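Local structure of dally-like, isoform A (Drosophila melanogaster, 6XTZ) at residues Phe91-Phe102 / Ser122-Phe132; Ala280-Ile289 / Leu442-Arg450. The protein is a GPI-anchored glypican proteoglycan of the cell surface that binds Wnt and Hedgehog proteins and shields the palmitoleate of Wnt so that it can signal at a distance. The protein carries 5 engineered substitutions. All coordinates share one frame; numbering follows the deposited sequence. Where two conformers were deposited one is given.

How the contacts relate
Both contacts belong to the largely helical glypican core and meet beside the palmitoleate pocket. Contact 1 comes first along the chain, pairing helix 51-110 with helix 118-134; contact 2 opens later, setting the end of helix 263-283 and its following loop against helix 441-455, which is reached only after the unmodelled residues 324-437. Their centres are about 19 Å apart, yet they touch: Phe91 CD1 of contact 1 lies 3.7 Å from Leu442 CD2 of contact 2, and Leu94 and Ile289 join the same apolar patch. Contact 1 gives five residues to the lipid pocket and contact 2 gives Ile289, so segments distant in sequence help to line one lipid pocket.

Contact 1 (Phe91-Phe102 / Ser122-Phe132); sequences FTALLKESRTQF and SDLFKELETYF. With O18 (O-palmitoleoyl serine), chain H.
The palmitoleate pocket is lined here by two antiparallel helices, with Phe125 of 122-132 seated as a knob among Leu95, Ser98, Arg99 and Phe102 of 91-102. The axes of these short segments run at 179° to each other and approach to 10.7 Å. Arg99 lies along one face of the Phe125 ring, its CA 4.0 Å from the ring centroid in a CH-pi contact, while Phe102 brings CD2 to the ring edge at CZ. Phe125 also meets the lipid obliquely, CE1 lying 3.5 Å from O18 C8. Leu95 divides its branches between the two partners: CD1 faces the acyl chain and CD2 rests on CG of Glu129.

Beyond Phe125, Arg99 folds back through a bend at chi3 (-72°), which lays its guanidinium over Phe125 CB and brings its side to Glu129. NE and NH2 both donate to the single oxygen OE2 of Glu129, each at 3.1 Å, and both N-H groups act within the guanidinium plane. The carboxylate stands nearly perpendicular to that plane; NE meets OE2 on the syn side and NH2 from above the carboxylate, both from the same face. Lys96 NZ adds a long salt bridge to Glu129 OE1, and the two basic groups would probably balance the carboxylate's charge.

At the other end, Phe91 CD2 sits over the centre of the Phe132 ring, 3.3 Å above its plane, the two rings being inclined at 49°; Thr92 OG1, bonded to Lys88 O, lies at that ring's edge. Ser98 OG turns back to hydrogen-bond Leu94 O and lies 3.1 Å from O18 C3. An antiparallel helix pair with one knob, Phe125, seated in a four-residue hole beside a salt-bridge network thus forms part of the Wnt-lipid pocket of the glypican core.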
loop_
_atom_site.group_PDB
_atom_site.type_symbol
_atom_site.label_atom_id
_atom_site.label_comp_id
_atom_site.label_asym_id
_atom_site.label_seq_id
_atom_site.Cartn_x
_atom_site.Cartn_y
_atom_site.Cartn_z
ATOM N N PHE A 91 -13.234 12.443 -0.370
ATOM C CA PHE A 91 -13.198 13.042 0.960
ATOM C C PHE A 91 -12.993 14.550 0.886
ATOM O O PHE A 91 -13.527 15.295 1.717
ATOM C CB PHE A 91 -12.103 12.398 1.812
ATOM C CG PHE A 91 -12.168 12.784 3.266
ATOM C CD1 PHE A 91 -13.086 12.183 4.112
ATOM C CD2 PHE A 91 -11.325 13.753 3.785
ATOM C CE1 PHE A 91 -13.159 12.536 5.448
ATOM C CE2 PHE A 91 -11.392 14.110 5.122
ATOM C CZ PHE A 91 -12.309 13.500 5.954
ATOM N N THR A 92 -12.214 15.019 -0.091
ATOM C CA THR A 92 -12.035 16.457 -0.261
ATOM C C THR A 92 -13.356 17.132 -0.610
ATOM O O THR A 92 -13.704 18.174 -0.043
ATOM C CB THR A 92 -10.986 16.734 -1.339
ATOM O OG1 THR A 92 -9.750 16.108 -0.976
ATOM C CG2 THR A 92 -10.765 18.232 -1.489
ATOM N N ALA A 93 -14.107 16.546 -1.544
ATOM C CA ALA A 93 -15.413 17.093 -1.891
ATOM C C ALA A 93 -16.395 16.947 -0.736
ATOM O O ALA A 93 -17.194 17.853 -0.474
ATOM C CB ALA A 93 -15.952 16.408 -3.144
ATOM N N LEU A 94 -16.349 15.811 -0.036
ATOM C CA LEU A 94 -17.200 15.627 1.134
ATOM C C LEU A 94 -16.901 16.667 2.204
ATOM O O LEU A 94 -17.812 17.114 2.912
ATOM C CB LEU A 94 -17.015 14.217 1.693
ATOM C CG LEU A 94 -18.007 13.759 2.762
ATOM C CD1 LEU A 94 -19.384 13.534 2.154
ATOM C CD2 LEU A 94 -17.502 12.501 3.452
ATOM N N LEU A 95 -15.636 17.075 2.323
ATOM C CA LEU A 95 -15.256 18.071 3.317
ATOM C C LEU A 95 -15.808 19.446 2.954
ATOM O O LEU A 95 -16.387 20.136 3.801
ATOM C CB LEU A 95 -13.733 18.114 3.442
ATOM C CG LEU A 95 -13.127 18.326 4.826
ATOM C CD1 LEU A 95 -13.676 17.304 5.805
ATOM C CD2 LEU A 95 -11.612 18.224 4.743
ATOM N N LYS A 96 -15.635 19.858 1.696
ATOM C CA LYS A 96 -16.127 21.164 1.266
ATOM C C LYS A 96 -17.648 21.229 1.311
ATOM O O LYS A 96 -18.221 22.261 1.679
ATOM C CB LYS A 96 -15.616 21.479 -0.141
ATOM C CG LYS A 96 -14.122 21.756 -0.216
ATOM C CD LYS A 96 -13.651 21.873 -1.658
ATOM C CE LYS A 96 -12.267 22.498 -1.744
ATOM N NZ LYS A 96 -11.251 21.737 -0.970
ATOM N N GLU A 97 -18.320 20.138 0.935
ATOM C CA GLU A 97 -19.776 20.110 0.998
ATOM C C GLU A 97 -20.277 20.176 2.435
ATOM O O GLU A 97 -21.385 20.663 2.682
ATOM C CB GLU A 97 -20.308 18.853 0.308
ATOM C CG GLU A 97 -20.164 18.868 -1.207
ATOM C CD GLU A 97 -20.445 17.516 -1.837
ATOM O OE1 GLU A 97 -19.703 17.122 -2.762
ATOM O OE2 GLU A 97 -21.406 16.845 -1.403
ATOM N N SER A 98 -19.477 19.699 3.390
ATOM C CA SER A 98 -19.891 19.751 4.786
ATOM C C SER A 98 -19.814 21.170 5.330
ATOM O O SER A 98 -20.718 21.611 6.046
ATOM C CB SER A 98 -19.035 18.805 5.623
ATOM O OG SER A 98 -19.212 17.467 5.198
ATOM N N ARG A 99 -18.747 21.901 4.995
ATOM C CA ARG A 99 -18.610 23.282 5.449
ATOM C C ARG A 99 -19.825 24.118 5.064
ATOM O O ARG A 99 -20.291 24.952 5.850
ATOM C CB ARG A 99 -17.334 23.898 4.870
ATOM C CG ARG A 99 -17.205 25.392 5.104
ATOM C CD ARG A 99 -16.270 26.035 4.092
ATOM N NE ARG A 99 -14.871 25.699 4.331
ATOM C CZ ARG A 99 -14.015 26.488 4.973
ATOM N NH1 ARG A 99 -14.417 27.662 5.440
ATOM N NH2 ARG A 99 -12.758 26.104 5.147
ATOM N N THR A 100 -20.361 23.899 3.861
ATOM C CA THR A 100 -21.532 24.653 3.421
ATOM C C THR A 100 -22.794 24.178 4.134
ATOM O O THR A 100 -23.586 24.994 4.618
ATOM C CB THR A 100 -21.694 24.534 1.906
ATOM O OG1 THR A 100 -20.529 25.059 1.259
ATOM C CG2 THR A 100 -22.921 25.309 1.441
ATOM N N GLN A 101 -23.003 22.860 4.198
ATOM C CA GLN A 101 -24.169 22.331 4.900
ATOM C C GLN A 101 -24.132 22.695 6.378
ATOM O O GLN A 101 -25.163 23.040 6.964
ATOM C CB GLN A 101 -24.251 20.815 4.719
ATOM C CG GLN A 101 -24.575 20.377 3.299
ATOM C CD GLN A 101 -24.462 18.875 3.104
ATOM O OE1 GLN A 101 -23.931 18.163 3.957
ATOM N NE2 GLN A 101 -24.963 18.385 1.975
ATOM N N PHE A 102 -22.950 22.627 6.993
ATOM C CA PHE A 102 -22.835 23.009 8.395
ATOM C C PHE A 102 -23.153 24.485 8.593
ATOM O O PHE A 102 -23.867 24.847 9.536
ATOM C CB PHE A 102 -21.440 22.679 8.925
ATOM C CG PHE A 102 -21.338 21.311 9.543
ATOM C CD1 PHE A 102 -21.784 21.094 10.833
ATOM C CD2 PHE A 102 -20.800 20.248 8.836
ATOM C CE1 PHE A 102 -21.696 19.843 11.410
ATOM C CE2 PHE A 102 -20.711 18.992 9.409
ATOM C CZ PHE A 102 -21.160 18.790 10.699
ATOM N N SER A 122 -15.392 28.482 10.463
ATOM C CA SER A 122 -14.757 28.404 9.152
ATOM C C SER A 122 -13.243 28.287 9.272
ATOM O O SER A 122 -12.612 27.602 8.460
ATOM C CB SER A 122 -15.133 29.618 8.301
ATOM O OG SER A 122 -14.566 30.808 8.819
ATOM N N ASP A 123 -12.645 28.937 10.274
ATOM C CA ASP A 123 -11.209 28.788 10.493
ATOM C C ASP A 123 -10.858 27.360 10.887
ATOM O O ASP A 123 -9.805 26.843 10.493
ATOM C CB ASP A 123 -10.731 29.770 11.563
ATOM C CG ASP A 123 -10.805 31.213 11.107
ATOM O OD1 ASP A 123 -10.796 31.452 9.882
ATOM O OD2 ASP A 123 -10.872 32.109 11.976
ATOM N N LEU A 124 -11.722 26.707 11.666
ATOM C CA LEU A 124 -11.480 25.314 12.027
ATOM C C LEU A 124 -11.570 24.408 10.808
ATOM O O LEU A 124 -10.733 23.515 10.629
ATOM C CB LEU A 124 -12.471 24.868 13.102
ATOM C CG LEU A 124 -12.407 23.391 13.500
ATOM C CD1 LEU A 124 -11.016 23.019 13.997
ATOM C CD2 LEU A 124 -13.459 23.076 14.556
ATOM N N PHE A 125 -12.577 24.622 9.957
ATOM C CA PHE A 125 -12.688 23.837 8.731
ATOM C C PHE A 125 -11.478 24.048 7.831
ATOM O O PHE A 125 -10.977 23.097 7.222
ATOM C CB PHE A 125 -13.974 24.199 7.989
ATOM C CG PHE A 125 -15.118 23.276 8.277
ATOM C CD1 PHE A 125 -15.272 22.103 7.557
ATOM C CD2 PHE A 125 -16.042 23.578 9.264
ATOM C CE1 PHE A 125 -16.325 21.247 7.816
ATOM C CE2 PHE A 125 -17.098 22.726 9.529
ATOM C CZ PHE A 125 -17.238 21.558 8.804
ATOM N N LYS A 126 -10.994 25.289 7.740
ATOM C CA LYS A 126 -9.820 25.570 6.921
ATOM C C LYS A 126 -8.609 24.783 7.411
ATOM O O LYS A 126 -7.837 24.252 6.604
ATOM C CB LYS A 126 -9.530 27.071 6.921
ATOM C CG LYS A 126 -8.432 27.495 5.959
ATOM C CD LYS A 126 -8.283 29.009 5.919
ATOM C CE LYS A 126 -7.907 29.567 7.284
ATOM N NZ LYS A 126 -7.748 31.048 7.255
ATOM N N GLU A 127 -8.433 24.690 8.731
ATOM C CA GLU A 127 -7.345 23.882 9.272
ATOM C C GLU A 127 -7.561 22.402 8.979
ATOM O O GLU A 127 -6.605 21.678 8.682
ATOM C CB GLU A 127 -7.213 24.113 10.777
ATOM C CG GLU A 127 -6.889 25.546 11.175
ATOM C CD GLU A 127 -5.409 25.874 11.069
ATOM O OE1 GLU A 127 -4.645 25.057 10.508
ATOM O OE2 GLU A 127 -5.009 26.952 11.556
ATOM N N LEU A 128 -8.810 21.937 9.060
ATOM C CA LEU A 128 -9.092 20.532 8.787
ATOM C C LEU A 128 -8.844 20.193 7.323
ATOM O O LEU A 128 -8.290 19.134 7.011
ATOM C CB LEU A 128 -10.529 20.198 9.179
ATOM C CG LEU A 128 -10.849 20.232 10.674
ATOM C CD1 LEU A 128 -12.316 19.913 10.906
ATOM C CD2 LEU A 128 -9.959 19.260 11.430
ATOM N N GLU A 129 -9.251 21.081 6.411
ATOM C CA GLU A 129 -8.983 20.858 4.994
ATOM C C GLU A 129 -7.487 20.879 4.710
ATOM O O GLU A 129 -6.992 20.097 3.892
ATOM C CB GLU A 129 -9.698 21.912 4.150
ATOM C CG GLU A 129 -11.210 21.900 4.274
ATOM C CD GLU A 129 -11.866 22.952 3.405
ATOM O OE1 GLU A 129 -11.226 23.401 2.430
ATOM O OE2 GLU A 129 -13.019 23.334 3.698
ATOM N N THR A 130 -6.753 21.771 5.378
ATOM C CA THR A 130 -5.313 21.849 5.165
ATOM C C THR A 130 -4.613 20.591 5.664
ATOM O O THR A 130 -3.660 20.117 5.034
ATOM C CB THR A 130 -4.743 23.091 5.850
ATOM O OG1 THR A 130 -5.382 24.262 5.324
ATOM C CG2 THR A 130 -3.244 23.197 5.615
ATOM N N TYR A 131 -5.075 20.023 6.782
ATOM C CA TYR A 131 -4.449 18.804 7.283
ATOM C C TYR A 131 -4.616 17.656 6.297
ATOM O O TYR A 131 -3.657 16.934 6.000
ATOM C CB TYR A 131 -5.014 18.401 8.646
ATOM C CG TYR A 131 -4.516 17.026 9.034
ATOM C CD1 TYR A 131 -3.215 16.845 9.478
ATOM C CD2 TYR A 131 -5.327 15.904 8.905
ATOM C CE1 TYR A 131 -2.738 15.592 9.808
ATOM C CE2 TYR A 131 -4.858 14.643 9.229
ATOM C CZ TYR A 131 -3.563 14.495 9.682
ATOM O OH TYR A 131 -3.087 13.247 10.010
ATOM N N PHE A 132 -5.836 17.453 5.793
ATOM C CA PHE A 132 -6.050 16.357 4.854
ATOM C C PHE A 132 -5.264 16.567 3.570
ATOM O O PHE A 132 -4.901 15.594 2.899
ATOM C CB PHE A 132 -7.537 16.192 4.543
ATOM C CG PHE A 132 -7.838 15.006 3.672
ATOM C CD1 PHE A 132 -7.809 13.724 4.196
ATOM C CD2 PHE A 132 -8.130 15.169 2.327
ATOM C CE1 PHE A 132 -8.075 12.625 3.399
ATOM C CE2 PHE A 132 -8.400 14.075 1.524
ATOM C CZ PHE A 132 -8.372 12.801 2.061
HETATM C CA O18 H . -23.576 11.986 4.540
HETATM C CB O18 H . -23.456 13.494 4.685
HETATM C C1 O18 H . -22.672 14.880 6.436
HETATM C C2 O18 H . -21.570 15.089 7.432
HETATM C C3 O18 H . -20.175 14.957 6.835
HETATM C C4 O18 H . -19.085 15.416 7.792
HETATM C C5 O18 H . -17.691 15.443 7.187
HETATM C C6 O18 H . -16.639 16.058 8.099
HETATM C C7 O18 H . -16.912 17.505 8.470
HETATM C C8 O18 H . -15.876 18.111 9.415
HETATM C C9 O18 H . -15.851 17.462 10.764
HETATM C C10 O18 H . -16.234 18.012 11.900
HETATM C C11 O18 H . -16.778 19.395 12.076
HETATM C C12 O18 H . -16.761 19.870 13.527
HETATM C C13 O18 H . -17.399 21.236 13.733
HETATM C C14 O18 H . -17.338 21.744 15.166
HETATM C C15 O18 H . -18.044 20.860 16.175
HETATM C C16 O18 H . -18.046 21.439 17.573
HETATM C C O18 H . -22.248 11.603 3.888
HETATM N N O18 H . -23.739 11.333 5.827
HETATM O OG O18 H . -22.465 13.791 5.695
HETATM O O11 O18 H . -23.627 15.599 6.313
HETATM O O O18 H . -22.226 10.893 2.886
#

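Contact 2 (Ala280-Ile289 / Leu442-Arg450); sequences AERLLGSFNI and LDRIVRDIR
Leu284 CD2 lies over the centre of one face of the Arg447 guanidinium, 4.1 Å above its plane, and Leu284 CD1 reaches the edge of the Arg450 guanidinium, 3.7 Å from NH1. Both arginines, about one turn apart on helix 441-455, pack against the same leucine, with the CG methylene of Arg447 also against both its methyls. Arg450 keeps its chain extended from CG to NE, which runs CG and CD alongside Ala280 CB (3.7 Å from CD) and delivers NE to a salt bridge with Asp277. The Asn288 amide and the Asp443 carboxylate are the two flat groups that face each other, turned 68° apart; ND2 donates to OD1 at 3.2 Å in a somewhat bent bond, meeting the syn side of the oxygen 29° out of the carboxylate plane.

Here helix 263-283 ends and a type I beta turn from Gly285 to Asn288 leads toward helix 290-293, joining this end region to helix 441-455 of the glypican helical core. With CG anti to the backbone N (chi1 -165°), the Asn288 amide is carried toward helix 441-455. Its OD1 takes the N-H of Val290, in the form of an Asx turn. A leucine in place of Asp443 would probably leave the N-H of buried Asn288 ND2 without its acceptor across the contact, though Val290 would still hold OD1.

Between these polar ends the helices meet through apolar side chains. Val446 CG1 approaches Leu284 tip to tip, 3.8 Å from its CG, and also touches Ala280 CB and Leu283 CB more loosely, at 4.2 Å each. Tyr203 of helix 185-216 packs on Ala280 and Leu283, and Phe87 of helix 51-110 on Val446. At the pocket end, the Ile289 and Leu442 side chains cross at about a right angle, Ile289 CG2 4.1 Å from Leu442 CD2, and Ile289 touches the bound O-palmitoleoyl serine.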
loop_
_atom_site.group_PDB
_atom_site.type_symbol
_atom_site.label_atom_id
_atom_site.label_comp_id
_atom_site.label_asym_id
_atom_site.label_seq_id
_atom_site.Cartn_x
_atom_site.Cartn_y
_atom_site.Cartn_z
ATOM N N ALA A 280 -8.826 0.438 7.560
ATOM C CA ALA A 280 -10.128 0.353 6.908
ATOM C C ALA A 280 -11.208 -0.110 7.875
ATOM O O ALA A 280 -12.370 0.296 7.750
ATOM C CB ALA A 280 -10.056 -0.588 5.705
ATOM N N GLU A 281 -10.849 -0.960 8.841
ATOM C CA GLU A 281 -11.806 -1.358 9.866
ATOM C C GLU A 281 -12.204 -0.168 10.731
ATOM O O GLU A 281 -13.378 -0.013 11.088
ATOM C CB GLU A 281 -11.213 -2.474 10.727
ATOM C CG GLU A 281 -12.185 -3.085 11.724
ATOM C CD GLU A 281 -11.505 -4.043 12.684
ATOM O OE1 GLU A 281 -10.790 -3.571 13.593
ATOM O OE2 GLU A 281 -11.678 -5.270 12.523
ATOM N N ARG A 282 -11.235 0.685 11.072
ATOM C CA ARG A 282 -11.531 1.886 11.844
ATOM C C ARG A 282 -12.376 2.867 11.041
ATOM O O ARG A 282 -13.336 3.445 11.568
ATOM C CB ARG A 282 -10.230 2.550 12.291
ATOM C CG ARG A 282 -9.465 1.784 13.350
ATOM C CD ARG A 282 -10.063 1.999 14.727
ATOM N NE ARG A 282 -9.219 1.441 15.778
ATOM C CZ ARG A 282 -9.444 0.277 16.379
ATOM N NH1 ARG A 282 -10.493 -0.456 16.035
ATOM N NH2 ARG A 282 -8.618 -0.152 17.323
ATOM N N LEU A 283 -12.034 3.069 9.765
ATOM C CA LEU A 283 -12.756 4.034 8.942
ATOM C C LEU A 283 -14.205 3.624 8.720
ATOM O O LEU A 283 -15.074 4.489 8.575
ATOM C CB LEU A 283 -12.047 4.212 7.601
ATOM C CG LEU A 283 -10.659 4.846 7.667
ATOM C CD1 LEU A 283 -10.076 4.993 6.269
ATOM C CD2 LEU A 283 -10.730 6.193 8.370
ATOM N N LEU A 284 -14.484 2.326 8.683
ATOM C CA LEU A 284 -15.848 1.837 8.556
ATOM C C LEU A 284 -16.547 1.698 9.900
ATOM O O LEU A 284 -17.732 1.349 9.933
ATOM C CB LEU A 284 -15.863 0.491 7.825
ATOM C CG LEU A 284 -15.325 0.504 6.391
ATOM C CD1 LEU A 284 -15.194 -0.909 5.850
ATOM C CD2 LEU A 284 -16.219 1.345 5.493
ATOM N N GLY A 285 -15.848 1.963 11.002
ATOM C CA GLY A 285 -16.431 1.822 12.320
ATOM C C GLY A 285 -16.206 3.014 13.226
ATOM O O GLY A 285 -16.771 4.088 13.001
ATOM N N SER A 286 -15.356 2.835 14.243
ATOM C CA SER A 286 -15.232 3.828 15.307
ATOM C C SER A 286 -14.726 5.166 14.780
ATOM O O SER A 286 -15.207 6.226 15.196
ATOM C CB SER A 286 -14.300 3.307 16.400
ATOM O OG SER A 286 -14.632 1.979 16.760
ATOM N N PHE A 287 -13.754 5.141 13.874
ATOM C CA PHE A 287 -13.124 6.364 13.399
ATOM C C PHE A 287 -13.868 6.998 12.232
ATOM O O PHE A 287 -13.357 7.952 11.636
ATOM C CB PHE A 287 -11.670 6.094 13.003
ATOM C CG PHE A 287 -10.757 5.817 14.170
ATOM C CD1 PHE A 287 -11.236 5.834 15.471
ATOM C CD2 PHE A 287 -9.414 5.553 13.961
ATOM C CE1 PHE A 287 -10.393 5.581 16.539
ATOM C CE2 PHE A 287 -8.568 5.301 15.022
ATOM C CZ PHE A 287 -9.057 5.314 16.312
ATOM N N ASN A 288 -15.050 6.493 11.891
ATOM C CA ASN A 288 -15.806 7.052 10.779
ATOM C C ASN A 288 -16.196 8.494 11.080
ATOM O O ASN A 288 -16.741 8.795 12.146
ATOM C CB ASN A 288 -17.049 6.206 10.508
ATOM C CG ASN A 288 -17.673 6.502 9.158
ATOM O OD1 ASN A 288 -17.890 7.659 8.801
ATOM N ND2 ASN A 288 -17.954 5.452 8.394
ATOM N N ILE A 289 -15.910 9.389 10.131
ATOM C CA ILE A 289 -16.176 10.806 10.337
ATOM C C ILE A 289 -17.670 11.090 10.427
ATOM O O ILE A 289 -18.070 12.138 10.948
ATOM C CB ILE A 289 -15.517 11.635 9.219
ATOM C CG1 ILE A 289 -15.406 13.104 9.630
ATOM C CG2 ILE A 289 -16.295 11.500 7.917
ATOM C CD1 ILE A 289 -14.650 13.322 10.921
ATOM N N LEU A 442 -18.217 7.494 0.816
ATOM C CA LEU A 442 -16.918 7.367 1.467
ATOM C C LEU A 442 -16.698 5.945 1.964
ATOM O O LEU A 442 -15.595 5.402 1.840
ATOM C CB LEU A 442 -16.799 8.366 2.615
ATOM C CG LEU A 442 -15.482 8.327 3.395
ATOM C CD1 LEU A 442 -14.291 8.515 2.464
ATOM C CD2 LEU A 442 -15.481 9.382 4.491
ATOM N N ASP A 443 -17.737 5.322 2.523
ATOM C CA ASP A 443 -17.630 3.919 2.900
ATOM C C ASP A 443 -17.455 3.026 1.679
ATOM O O ASP A 443 -16.773 1.999 1.759
ATOM C CB ASP A 443 -18.862 3.487 3.696
ATOM C CG ASP A 443 -19.035 4.274 4.981
ATOM O OD1 ASP A 443 -18.280 5.245 5.200
ATOM O OD2 ASP A 443 -19.927 3.915 5.777
ATOM N N ARG A 444 -18.053 3.403 0.546
ATOM C CA ARG A 444 -17.966 2.575 -0.653
ATOM C C ARG A 444 -16.547 2.538 -1.205
ATOM O O ARG A 444 -16.068 1.480 -1.628
ATOM C CB ARG A 444 -18.942 3.090 -1.712
ATOM C CG ARG A 444 -20.398 3.049 -1.275
ATOM C CD ARG A 444 -21.306 3.764 -2.266
ATOM N NE ARG A 444 -21.309 3.126 -3.578
ATOM C CZ ARG A 444 -22.051 3.534 -4.603
ATOM N NH1 ARG A 444 -22.853 4.582 -4.467
ATOM N NH2 ARG A 444 -21.993 2.895 -5.763
ATOM N N ILE A 445 -15.857 3.682 -1.215
ATOM C CA ILE A 445 -14.491 3.699 -1.726
ATOM C C ILE A 445 -13.533 3.068 -0.722
ATOM O O ILE A 445 -12.531 2.454 -1.111
ATOM C CB ILE A 445 -14.074 5.136 -2.103
ATOM C CG1 ILE A 445 -12.645 5.165 -2.654
ATOM C CG2 ILE A 445 -14.208 6.072 -0.918
ATOM C CD1 ILE A 445 -12.466 4.401 -3.942
ATOM N N VAL A 446 -13.826 3.186 0.576
ATOM C CA VAL A 446 -13.007 2.515 1.582
ATOM C C VAL A 446 -13.152 1.003 1.466
ATOM O O VAL A 446 -12.163 0.263 1.552
ATOM C CB VAL A 446 -13.370 3.016 2.992
ATOM C CG1 VAL A 446 -12.743 2.123 4.054
ATOM C CG2 VAL A 446 -12.908 4.453 3.181
ATOM N N ARG A 447 -14.380 0.515 1.263
ATOM C CA ARG A 447 -14.578 -0.918 1.064
ATOM C C ARG A 447 -13.928 -1.390 -0.230
ATOM O O ARG A 447 -13.381 -2.497 -0.289
ATOM C CB ARG A 447 -16.068 -1.260 1.057
ATOM C CG ARG A 447 -16.783 -1.058 2.381
ATOM C CD ARG A 447 -18.222 -1.539 2.289
ATOM N NE ARG A 447 -19.103 -0.814 3.201
ATOM C CZ ARG A 447 -19.301 -1.144 4.472
ATOM N NH1 ARG A 447 -18.678 -2.193 4.994
ATOM N NH2 ARG A 447 -20.122 -0.424 5.224
ATOM N N ASP A 448 -13.988 -0.567 -1.279
ATOM C CA ASP A 448 -13.369 -0.935 -2.549
ATOM C C ASP A 448 -11.861 -1.082 -2.395
ATOM O O ASP A 448 -11.276 -2.088 -2.811
ATOM C CB ASP A 448 -13.709 0.108 -3.613
ATOM C CG ASP A 448 -13.244 -0.294 -5.000
ATOM O OD1 ASP A 448 -12.854 -1.466 -5.188
ATOM O OD2 ASP A 448 -13.271 0.565 -5.905
ATOM N N ILE A 449 -11.216 -0.083 -1.789
ATOM C CA ILE A 449 -9.777 -0.145 -1.555
ATOM C C ILE A 449 -9.430 -1.323 -0.654
ATOM O O ILE A 449 -8.471 -2.060 -0.913
ATOM C CB ILE A 449 -9.282 1.185 -0.960
ATOM C CG1 ILE A 449 -9.361 2.297 -2.009
ATOM C CG2 ILE A 449 -7.874 1.038 -0.402
ATOM C CD1 ILE A 449 -9.153 3.685 -1.443
ATOM N N ARG A 450 -10.212 -1.525 0.410
ATOM C CA ARG A 450 -9.927 -2.604 1.352
ATOM C C ARG A 450 -9.954 -3.964 0.665
ATOM O O ARG A 450 -9.113 -4.827 0.948
ATOM C CB ARG A 450 -10.933 -2.567 2.504
ATOM C CG ARG A 450 -10.731 -3.654 3.544
ATOM C CD ARG A 450 -11.864 -3.658 4.560
ATOM N NE ARG A 450 -11.626 -4.605 5.644
ATOM C CZ ARG A 450 -12.442 -4.773 6.681
ATOM N NH1 ARG A 450 -13.555 -4.059 6.775
ATOM N NH2 ARG A 450 -12.145 -5.657 7.623
#